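Local coordinates for protein haloacid delahogenase-like family hydrolase (Xanthomonas campestris pv. campestris, PDB 2PKE) that probably acts as a magnesium-dependent phosphatase of the haloacid dehalogenase superfamily, at residues L107-E112 against L138-Q143. Numbering follows the deposited sequence.
Sequences LQHPVE and LFHQEQ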
loop_
_atom_site.group_PDB
_atom_site.type_symbol
_atom_site.label_atom_id
_atom_site.label_comp_id
_atom_site.label_asym_id
_atom_site.label_seq_id
_atom_site.Cartn_x
_atom_site.Cartn_y
_atom_site.Cartn_z
ATOM N N LEU A 107 -10.633 -9.917 -3.807
ATOM C CA LEU A 107 -10.313 -8.850 -2.873
ATOM C C LEU A 107 -10.945 -8.990 -1.504
ATOM O O LEU A 107 -10.526 -8.329 -0.582
ATOM C CB LEU A 107 -10.665 -7.489 -3.472
ATOM C CG LEU A 107 -9.665 -6.945 -4.489
ATOM C CD1 LEU A 107 -10.300 -5.768 -5.242
ATOM C CD2 LEU A 107 -8.333 -6.500 -3.853
ATOM N N GLN A 108 -11.970 -9.812 -1.372
ATOM C CA GLN A 108 -12.570 -10.121 -0.080
ATOM C C GLN A 108 -12.518 -11.622 0.143
ATOM O O GLN A 108 -13.428 -12.180 0.738
ATOM C CB GLN A 108 -14.022 -9.715 -0.034
ATOM C CG GLN A 108 -14.397 -8.482 -0.749
ATOM C CD GLN A 108 -15.898 -8.427 -0.920
ATOM O OE1 GLN A 108 -16.427 -8.286 -2.032
ATOM N NE2 GLN A 108 -16.609 -8.589 0.193
ATOM N N HIS A 109 -11.475 -12.288 -0.335
ATOM C CA HIS A 109 -11.477 -13.747 -0.238
ATOM C C HIS A 109 -11.394 -14.122 1.230
ATOM O O HIS A 109 -10.773 -13.405 2.020
ATOM C CB HIS A 109 -10.425 -14.470 -1.129
ATOM C CG HIS A 109 -8.993 -14.378 -0.672
ATOM N ND1 HIS A 109 -8.535 -14.920 0.515
ATOM C CD2 HIS A 109 -7.901 -13.879 -1.303
ATOM C CE1 HIS A 109 -7.228 -14.714 0.612
ATOM N NE2 HIS A 109 -6.819 -14.091 -0.483
ATOM N N PRO A 110 -12.074 -15.222 1.599
ATOM C CA PRO A 110 -11.979 -15.687 2.986
ATOM C C PRO A 110 -10.509 -15.902 3.352
ATOM O O PRO A 110 -9.746 -16.418 2.533
ATOM C CB PRO A 110 -12.744 -17.030 2.985
ATOM C CG PRO A 110 -13.480 -17.116 1.621
ATOM C CD PRO A 110 -12.902 -16.077 0.713
ATOM N N VAL A 111 -10.121 -15.499 4.559
ATOM C CA VAL A 111 -8.765 -15.718 5.066
ATOM C C VAL A 111 -8.783 -16.844 6.093
ATOM O O VAL A 111 -9.248 -16.707 7.245
ATOM C CB VAL A 111 -8.154 -14.418 5.662
ATOM C CG1 VAL A 111 -6.761 -14.666 6.141
ATOM C CG2 VAL A 111 -8.160 -13.316 4.616
ATOM N N GLU A 112 -8.268 -17.982 5.662
ATOM C CA GLU A 112 -8.246 -19.175 6.477
ATOM C C GLU A 112 -6.801 -19.471 6.840
ATOM O O GLU A 112 -5.988 -19.820 5.978
ATOM C CB GLU A 112 -8.848 -20.325 5.691
ATOM C CG GLU A 112 -8.597 -21.703 6.316
ATOM C CD GLU A 112 -9.179 -22.844 5.481
ATOM O OE1 GLU A 112 -9.881 -22.566 4.468
ATOM O OE2 GLU A 112 -8.924 -24.012 5.849
ATOM N N LEU A 138 -1.288 -2.889 0.139
ATOM C CA LEU A 138 -1.281 -2.558 1.545
ATOM C C LEU A 138 -2.628 -2.735 2.206
ATOM O O LEU A 138 -2.725 -3.288 3.283
ATOM C CB LEU A 138 -0.909 -1.098 1.736
ATOM C CG LEU A 138 -0.864 -0.533 3.149
ATOM C CD1 LEU A 138 0.292 -1.111 3.962
ATOM C CD2 LEU A 138 -0.737 0.934 3.031
ATOM N N PHE A 139 -3.651 -2.173 1.602
ATOM C CA PHE A 139 -4.996 -2.295 2.170
ATOM C C PHE A 139 -5.470 -3.753 2.237
ATOM O O PHE A 139 -6.016 -4.169 3.245
ATOM C CB PHE A 139 -5.998 -1.465 1.383
ATOM C CG PHE A 139 -7.392 -1.535 1.941
ATOM C CD1 PHE A 139 -7.739 -0.785 3.049
ATOM C CD2 PHE A 139 -8.346 -2.374 1.370
ATOM C CE1 PHE A 139 -9.007 -0.855 3.577
ATOM C CE2 PHE A 139 -9.609 -2.487 1.920
ATOM C CZ PHE A 139 -9.947 -1.710 3.017
ATOM N N HIS A 140 -5.291 -4.518 1.165
ATOM C CA HIS A 140 -5.723 -5.900 1.177
ATOM C C HIS A 140 -4.932 -6.755 2.176
ATOM O O HIS A 140 -5.521 -7.566 2.903
ATOM C CB HIS A 140 -5.661 -6.466 -0.221
ATOM C CG HIS A 140 -6.343 -7.791 -0.370
ATOM N ND1 HIS A 140 -6.147 -8.600 -1.467
ATOM C CD2 HIS A 140 -7.247 -8.428 0.411
ATOM C CE1 HIS A 140 -6.880 -9.690 -1.342
ATOM N NE2 HIS A 140 -7.570 -9.603 -0.217
ATOM N N GLN A 141 -3.619 -6.583 2.209
ATOM C CA GLN A 141 -2.755 -7.316 3.181
ATOM C C GLN A 141 -3.111 -6.947 4.625
ATOM O O GLN A 141 -3.207 -7.808 5.505
ATOM C CB GLN A 141 -1.247 -7.092 2.891
ATOM C CG GLN A 141 -0.781 -7.668 1.555
ATOM C CD GLN A 141 -0.854 -9.147 1.545
ATOM O OE1 GLN A 141 -0.719 -9.777 2.588
ATOM N NE2 GLN A 141 -1.046 -9.731 0.366
ATOM N N GLU A 142 -3.393 -5.668 4.866
ATOM C CA GLU A 142 -3.835 -5.256 6.199
ATOM C C GLU A 142 -5.162 -5.909 6.589
ATOM O O GLU A 142 -5.345 -6.365 7.714
ATOM C CB GLU A 142 -3.967 -3.758 6.259
ATOM C CG GLU A 142 -2.653 -3.057 6.495
ATOM C CD GLU A 142 -2.859 -1.556 6.549
ATOM O OE1 GLU A 142 -3.969 -1.098 6.219
ATOM O OE2 GLU A 142 -1.910 -0.845 6.899
ATOM N N GLN A 143 -6.079 -6.007 5.627
ATOM C CA GLN A 143 -7.356 -6.650 5.884
ATOM C C GLN A 143 -7.199 -8.161 6.107
ATOM O O GLN A 143 -7.886 -8.729 6.954
ATOM C CB GLN A 143 -8.377 -6.289 4.810
ATOM C CG GLN A 143 -8.956 -4.832 4.929
ATOM C CD GLN A 143 -9.297 -4.370 6.383
ATOM O OE1 GLN A 143 -8.949 -3.256 6.785
ATOM N NE2 GLN A 143 -9.957 -5.232 7.163
HETATM O O HOH W 1 -9.159 -11.254 1.533
#
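H140 reaches out from helix 138-148 and lays its imidazole against the backbone of L107. Its CB points toward segment 107-112, and with CG anti to the backbone N (chi1 -168°) the ring is carried up to L107. ND1 then faces the methyl CD2 of L107 at 3.9 Å, while CD2 of H140 lies 3.4 Å from L107 O. CE1 serves two neighbours: CA of L107, which sits over one ring face in a CH-pi contact 4.2 Å from the ring centroid, and CD2 of H109, near the ring plane. The two rings form an offset edge-to-face pair, the edge of H140 toward the face of H109, planes at 72°. At the tip, NE2 is 3.2 Å from L107 O, at too poor an angle for a hydrogen bond; it meets instead a water in the ring plane at 2.9 Å, which donates to H109 O at 2.7 Å. Histidine suits the place, offering a flat face to aliphatic carbon and a polar rim to water. The H109 ring is fixed by ND1 donating to P110 O (2.8 Å) and by a hydrogen bond between NE2 and NZ of K144; Y30 stacks on it. In this haloacid dehalogenase fold, the contact ties the linker returning from the helical cap to the Rossmann-like core, with the H109 side chain about 11 Å from the bound magnesium ion.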